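Local coordinates for putative lipoprotein (Bacteroides fragilis, PDB 3QNK) that is a putative SusD-like lipoprotein of the outer membrane that probably helps capture glycans at the cell surface for uptake, at residues B[12-15]-B[19-22]; B[200-205]-B[399-404]. All blocks are in the same frame, centred on the assembly; numbering follows the deposited sequence.

Contact 1. Residues B[12-15]-B[19-22]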
ATOM      1  N   SER B  12     -22.894  12.776  12.721  1.00109.97           N
ATOM      2  CA  SER B  12     -24.160  12.085  13.028  1.00107.72           C
ATOM      3  C   SER B  12     -24.172  10.692  12.376  1.00102.49           C
ATOM      4  O   SER B  12     -25.244  10.137  12.136  1.00101.91           O
ATOM      5  CB  SER B  12     -25.365  12.901  12.551  1.00113.67           C
ATOM      6  N   PHE B  13     -22.983  10.111  12.125  1.00 92.18           N
ATOM      7  CA  PHE B  13     -22.810   8.820  11.450  1.00 87.74           C
ATOM      8  C   PHE B  13     -23.161   7.629  12.330  1.00 91.90           C
ATOM      9  O   PHE B  13     -23.795   6.684  11.848  1.00 91.60           O
ATOM     10  CB  PHE B  13     -21.357   8.682  10.973  1.00 85.76           C
ATOM     11  CG  PHE B  13     -20.934   7.327  10.446  1.00 83.64           C
ATOM     12  CD1 PHE B  13     -20.619   6.289  11.315  1.00 83.30           C
ATOM     13  CD2 PHE B  13     -20.763   7.115   9.084  1.00 83.44           C
ATOM     14  CE1 PHE B  13     -20.214   5.049  10.823  1.00 80.94           C
ATOM     15  CE2 PHE B  13     -20.326   5.880   8.600  1.00 82.07           C
ATOM     16  CZ  PHE B  13     -20.060   4.860   9.471  1.00 78.10           C
ATOM     17  N   TRP B  14     -22.670   7.625  13.588  1.00 87.95           N
ATOM     18  CA  TRP B  14     -22.824   6.480  14.492  1.00 86.39           C
ATOM     19  C   TRP B  14     -24.247   6.332  15.017  1.00 95.40           C
ATOM     20  O   TRP B  14     -24.573   5.313  15.627  1.00 95.59           O
ATOM     21  CB  TRP B  14     -21.789   6.514  15.625  1.00 82.48           C
ATOM     22  CG  TRP B  14     -20.409   6.249  15.094  1.00 79.92           C
ATOM     23  CD1 TRP B  14     -19.485   7.177  14.715  1.00 81.96           C
ATOM     24  CD2 TRP B  14     -19.887   4.978  14.695  1.00 77.75           C
ATOM     25  NE1 TRP B  14     -18.397   6.562  14.148  1.00 78.89           N
ATOM     26  CE2 TRP B  14     -18.607   5.209  14.134  1.00 79.24           C
ATOM     27  CE3 TRP B  14     -20.356   3.651  14.802  1.00 77.79           C
ATOM     28  CZ2 TRP B  14     -17.775   4.168  13.718  1.00 75.85           C
ATOM     29  CZ3 TRP B  14     -19.540   2.624  14.366  1.00 76.63           C
ATOM     30  CH2 TRP B  14     -18.264   2.887  13.833  1.00 75.77           C
ATOM     31  N   SER B  15     -25.111   7.299  14.702  1.00 95.24           N
ATOM     32  CA  SER B  15     -26.513   7.241  15.077  1.00 97.27           C
ATOM     33  C   SER B  15     -27.285   6.442  14.015  1.00102.77           C
ATOM     34  O   SER B  15     -28.115   5.603  14.375  1.00104.52           O
ATOM     35  CB  SER B  15     -27.086   8.644  15.241  1.00101.30           C
ATOM     36  OG  SER B  15     -26.865   9.428  14.082  1.00105.36           O
ATOM     37  N   LEU B  19     -25.568   3.508   8.057  1.00 83.20           N
ATOM     38  CA  LEU B  19     -24.165   3.908   7.960  1.00 80.65           C
ATOM     39  C   LEU B  19     -23.276   3.016   8.835  1.00 83.40           C
ATOM     40  O   LEU B  19     -22.172   2.658   8.411  1.00 81.08           O
ATOM     41  CB  LEU B  19     -23.981   5.379   8.333  1.00 81.01           C
ATOM     42  CG  LEU B  19     -24.608   6.423   7.414  1.00 85.91           C
ATOM     43  CD1 LEU B  19     -24.270   7.818   7.910  1.00 86.39           C
ATOM     44  CD2 LEU B  19     -24.178   6.246   5.955  1.00 84.36           C
ATOM     45  N   VAL B  20     -23.769   2.626  10.031  1.00 80.88           N
ATOM     46  CA  VAL B  20     -23.024   1.746  10.935  1.00 79.01           C
ATOM     47  C   VAL B  20     -22.939   0.373  10.298  1.00 81.47           C
ATOM     48  O   VAL B  20     -21.867  -0.237  10.341  1.00 81.20           O
ATOM     49  CB  VAL B  20     -23.608   1.698  12.364  1.00 84.40           C
ATOM     50  CG1 VAL B  20     -22.878   0.671  13.235  1.00 82.91           C
ATOM     51  CG2 VAL B  20     -23.553   3.075  13.015  1.00 85.45           C
ATOM     52  N   LYS B  21     -24.035  -0.085   9.648  1.00 76.98           N
ATOM     53  CA  LYS B  21     -24.054  -1.372   8.942  1.00 74.45           C
ATOM     54  C   LYS B  21     -23.044  -1.329   7.765  1.00 74.47           C
ATOM     55  O   LYS B  21     -22.338  -2.319   7.536  1.00 70.77           O
ATOM     56  CB  LYS B  21     -25.481  -1.737   8.482  1.00 77.94           C
ATOM     57  N   TYR B  22     -22.920  -0.151   7.086  1.00 72.56           N
ATOM     58  CA  TYR B  22     -21.968   0.068   5.990  1.00 72.56           C
ATOM     59  C   TYR B  22     -20.516   0.049   6.505  1.00 72.77           C
ATOM     60  O   TYR B  22     -19.629  -0.460   5.817  1.00 70.42           O
ATOM     61  CB  TYR B  22     -22.254   1.385   5.254  1.00 76.64           C
ATOM     62  CG  TYR B  22     -23.448   1.354   4.321  1.00 82.26           C
ATOM     63  CD1 TYR B  22     -23.925   0.151   3.802  1.00 84.33           C
ATOM     64  CD2 TYR B  22     -24.067   2.532   3.911  1.00 86.29           C
ATOM     65  CE1 TYR B  22     -25.041   0.115   2.960  1.00 88.63           C
ATOM     66  CE2 TYR B  22     -25.170   2.513   3.048  1.00 89.64           C
ATOM     67  CZ  TYR B  22     -25.657   1.301   2.575  1.00100.44           C
ATOM     68  OH  TYR B  22     -26.743   1.273   1.718  1.00103.86           O
TER
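F13 turns its ring to L19 with CG anti to the backbone N (chi1 171°), whereas W14 sets CG beside its own N (chi1 -69°) and carries the indole toward V20. The F13 ring takes the CB of L19 over one face: CB lies 3.9 Å from the ring centroid, 22° off the normal, a CH-pi contact offset toward the rim. CD1 of L19 crosses the ring at a slant, 3.8 Å from F13 CD2, and the far end of the phenyl, CZ, comes up to the carbonyl O of L19. All this happens where the chain turns out of the loop carrying 12-15 into helix 17-29, whose first turn folds back over the residues leading into it; D16 OD1 accepts a hydrogen bond from L19 N. V20 meets W14 at about a right angle, its CG2 touching W14 CE3 at 3.7 Å and lying 3.6 Å from W14 O. That carbonyl is hydrogen-bonded to S97 OG, and the indole NE1 to D6 OD2. Within the loop, the S15 hydroxyl donates to S12 O, arriving from above the carbonyl plane. F90 and I94 pack against V20, and L19 reaches Y22 of the second subunit.

Contact 2. Residues B[200-205]-B[399-404]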
ATOM      1  N   ASP B 200      -7.689 -26.723  25.124  1.00 55.04           N
ATOM      2  CA  ASP B 200      -8.619 -25.702  24.635  1.00 55.46           C
ATOM      3  C   ASP B 200      -9.147 -26.015  23.236  1.00 60.04           C
ATOM      4  O   ASP B 200     -10.343 -25.828  23.014  1.00 60.70           O
ATOM      5  CB  ASP B 200      -7.979 -24.310  24.649  1.00 57.27           C
ATOM      6  CG  ASP B 200      -7.668 -23.781  26.036  1.00 77.59           C
ATOM      7  OD1 ASP B 200      -8.627 -23.601  26.846  1.00 79.15           O
ATOM      8  OD2 ASP B 200      -6.475 -23.561  26.325  1.00 88.56           O
ATOM      9  N   VAL B 201      -8.275 -26.489  22.296  1.00 55.64           N
ATOM     10  CA  VAL B 201      -8.647 -26.859  20.920  1.00 54.59           C
ATOM     11  C   VAL B 201      -9.826 -27.832  20.927  1.00 58.34           C
ATOM     12  O   VAL B 201     -10.810 -27.590  20.228  1.00 58.26           O
ATOM     13  CB  VAL B 201      -7.466 -27.472  20.128  1.00 58.45           C
ATOM     14  CG1 VAL B 201      -7.885 -27.873  18.715  1.00 57.91           C
ATOM     15  CG2 VAL B 201      -6.286 -26.527  20.066  1.00 57.80           C
ATOM     16  N   ILE B 202      -9.716 -28.916  21.743  1.00 53.03           N
ATOM     17  CA  ILE B 202     -10.695 -29.983  21.901  1.00 51.83           C
ATOM     18  C   ILE B 202     -12.066 -29.412  22.314  1.00 56.31           C
ATOM     19  O   ILE B 202     -13.093 -29.842  21.772  1.00 56.31           O
ATOM     20  CB  ILE B 202     -10.172 -31.047  22.912  1.00 54.57           C
ATOM     21  CG1 ILE B 202      -8.873 -31.687  22.389  1.00 52.81           C
ATOM     22  CG2 ILE B 202     -11.257 -32.119  23.197  1.00 55.96           C
ATOM     23  CD1 ILE B 202      -8.019 -32.376  23.406  1.00 53.34           C
ATOM     24  N   LYS B 203     -12.060 -28.444  23.243  1.00 53.24           N
ATOM     25  CA  LYS B 203     -13.251 -27.782  23.760  1.00 53.60           C
ATOM     26  C   LYS B 203     -13.895 -26.940  22.661  1.00 60.38           C
ATOM     27  O   LYS B 203     -15.114 -27.025  22.467  1.00 63.08           O
ATOM     28  CB  LYS B 203     -12.916 -26.934  24.989  1.00 55.07           C
ATOM     29  CG  LYS B 203     -12.607 -27.753  26.252  1.00 66.32           C
ATOM     30  CD  LYS B 203     -12.744 -26.920  27.540  1.00 73.01           C
ATOM     31  CE  LYS B 203     -11.704 -27.213  28.599  1.00 76.31           C
ATOM     32  NZ  LYS B 203     -10.694 -26.114  28.719  1.00 87.91           N
ATOM     33  N   SER B 204     -13.079 -26.173  21.906  1.00 55.70           N
ATOM     34  CA  SER B 204     -13.552 -25.346  20.790  1.00 55.02           C
ATOM     35  C   SER B 204     -14.180 -26.198  19.672  1.00 59.48           C
ATOM     36  O   SER B 204     -15.256 -25.857  19.177  1.00 60.25           O
ATOM     37  CB  SER B 204     -12.420 -24.504  20.235  1.00 55.19           C
ATOM     38  OG  SER B 204     -12.046 -23.553  21.210  1.00 66.38           O
ATOM     39  N   CYS B 205     -13.541 -27.333  19.335  1.00 55.02           N
ATOM     40  CA  CYS B 205     -14.002 -28.291  18.331  1.00 53.88           C
ATOM     41  C   CYS B 205     -15.332 -28.898  18.757  1.00 61.70           C
ATOM     42  O   CYS B 205     -16.230 -29.019  17.921  1.00 64.06           O
ATOM     43  CB  CYS B 205     -12.954 -29.375  18.098  1.00 52.69           C
ATOM     44  SG  CYS B 205     -11.459 -28.800  17.272  1.00 54.44           S
ATOM     45  N   ALA B 399      -8.003 -33.930  16.101  1.00 50.19           N
ATOM     46  CA  ALA B 399      -7.118 -35.099  16.023  1.00 49.86           C
ATOM     47  C   ALA B 399      -5.714 -34.755  16.536  1.00 53.88           C
ATOM     48  O   ALA B 399      -5.157 -35.485  17.365  1.00 56.13           O
ATOM     49  CB  ALA B 399      -7.045 -35.607  14.594  1.00 49.93           C
ATOM     50  N   GLU B 400      -5.207 -33.581  16.123  1.00 45.93           N
ATOM     51  CA  GLU B 400      -3.912 -33.081  16.485  1.00 44.92           C
ATOM     52  C   GLU B 400      -3.803 -32.813  17.992  1.00 55.44           C
ATOM     53  O   GLU B 400      -2.842 -33.290  18.615  1.00 59.47           O
ATOM     54  CB  GLU B 400      -3.584 -31.834  15.667  1.00 44.94           C
ATOM     55  CG  GLU B 400      -2.112 -31.493  15.730  1.00 52.43           C
ATOM     56  CD  GLU B 400      -1.544 -30.506  14.734  1.00 68.35           C
ATOM     57  OE1 GLU B 400      -2.149 -30.312  13.651  1.00 58.74           O
ATOM     58  OE2 GLU B 400      -0.423 -30.010  15.005  1.00 58.06           O
ATOM     59  N   ALA B 401      -4.765 -32.068  18.578  1.00 52.06           N
ATOM     60  CA  ALA B 401      -4.789 -31.739  20.003  1.00 52.52           C
ATOM     61  C   ALA B 401      -5.017 -32.977  20.850  1.00 58.14           C
ATOM     62  O   ALA B 401      -4.381 -33.111  21.892  1.00 59.27           O
ATOM     63  CB  ALA B 401      -5.860 -30.717  20.289  1.00 53.52           C
ATOM     64  N   ARG B 402      -5.883 -33.897  20.395  1.00 54.46           N
ATOM     65  CA  ARG B 402      -6.167 -35.131  21.128  1.00 55.31           C
ATOM     66  C   ARG B 402      -4.943 -35.982  21.237  1.00 61.34           C
ATOM     67  O   ARG B 402      -4.660 -36.464  22.334  1.00 63.21           O
ATOM     68  CB  ARG B 402      -7.285 -35.939  20.494  1.00 51.75           C
ATOM     69  CG  ARG B 402      -8.600 -35.439  20.955  1.00 57.58           C
ATOM     70  CD  ARG B 402      -9.737 -35.892  20.085  1.00 58.22           C
ATOM     71  NE  ARG B 402     -10.924 -35.135  20.453  1.00 54.37           N
ATOM     72  CZ  ARG B 402     -11.789 -35.509  21.380  1.00 66.29           C
ATOM     73  NH1 ARG B 402     -11.646 -36.677  21.996  1.00 44.54           N
ATOM     74  NH2 ARG B 402     -12.814 -34.722  21.695  1.00 52.44           N
ATOM     75  N   LEU B 403      -4.181 -36.130  20.144  1.00 56.00           N
ATOM     76  CA  LEU B 403      -2.968 -36.936  20.216  1.00 56.05           C
ATOM     77  C   LEU B 403      -1.979 -36.360  21.235  1.00 61.00           C
ATOM     78  O   LEU B 403      -1.545 -37.090  22.132  1.00 62.25           O
ATOM     79  CB  LEU B 403      -2.284 -37.085  18.849  1.00 54.96           C
ATOM     80  CG  LEU B 403      -1.062 -37.955  18.930  1.00 59.42           C
ATOM     81  CD1 LEU B 403      -1.290 -39.259  18.292  1.00 60.52           C
ATOM     82  CD2 LEU B 403       0.136 -37.246  18.434  1.00 60.41           C
ATOM     83  N   GLU B 404      -1.674 -35.041  21.134  1.00 55.43           N
ATOM     84  CA  GLU B 404      -0.737 -34.367  22.032  1.00 54.75           C
ATOM     85  C   GLU B 404      -1.167 -34.424  23.500  1.00 60.39           C
ATOM     86  O   GLU B 404      -0.327 -34.333  24.383  1.00 61.72           O
ATOM     87  CB  GLU B 404      -0.534 -32.916  21.602  1.00 55.06           C
ATOM     88  CG  GLU B 404       0.057 -32.732  20.209  1.00 58.92           C
ATOM     89  CD  GLU B 404       1.343 -33.472  19.879  1.00 73.40           C
ATOM     90  OE1 GLU B 404       2.109 -33.832  20.805  1.00 63.86           O
ATOM     91  OE2 GLU B 404       1.585 -33.684  18.670  1.00 63.38           O
TER
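In this SusD-family protein, described as an alpha-alpha superhelix, helices 198-209 and 391-405 meet with their N-to-C directions 141° apart, their local axes closing to 8.7 Å. A401 marks the near point of the pair. Its methyl, pointing at the opposing helix, lies 3.6 Å from V201 CB and 3.8 Å from I202 CG1, so one small side chain is received between two branched ones, and the V201 and A401 backbones can draw together. I202 does most of the remaining work. With CG2 anti to its backbone N and CG1 beside it (chi1 -62°), the residue crosses R402 at a slant: CG1 and CD1 each lie 4.0 Å from R402 CG, while CG2 reaches the guanidinium, 3.4 Å from R402 NH2. The methyl comes at that group obliquely. R402 is extended from CG to NE, which brings the guanidinium to I202 CG2; there NE pairs with D398 and NH1 with D407, two salt bridges that should limit how far the guanidinium can rotate. No hydrogen bond joins the two segments; the interface is mostly aliphatic, with the guanidinium at one border. Behind V201 stands helix 181-194, through E192, and S204, on helix 198-209, hydrogen-bonds to E192 and K188. E400 touches L193 and forms a salt bridge with R459. A399 and L403 pack against helices 408-420 and 432-446, so helix 391-405 is held between helix 198-209 and those later helices.

In the fold
Neither contact has a hydrogen bond between its segments, and both rest mainly on van der Waals touch, yet they work at different ranges. Contact 1 is local, tying a loop to the helix that follows it, and is aromatic in character; contact 2 joins helices far apart in sequence through aliphatic groups and an arginine. Contact 1 lies 33 Å from the centre of the chain but is largely buried, with the second subunit lying against part of it. Contact 2, at 21 Å, is only partly buried, and no other chain of the assembly touches its segments. They share no helix. The centres of contact 1 and contact 2 are 40 Å apart, with about 27 Å between their nearest atoms.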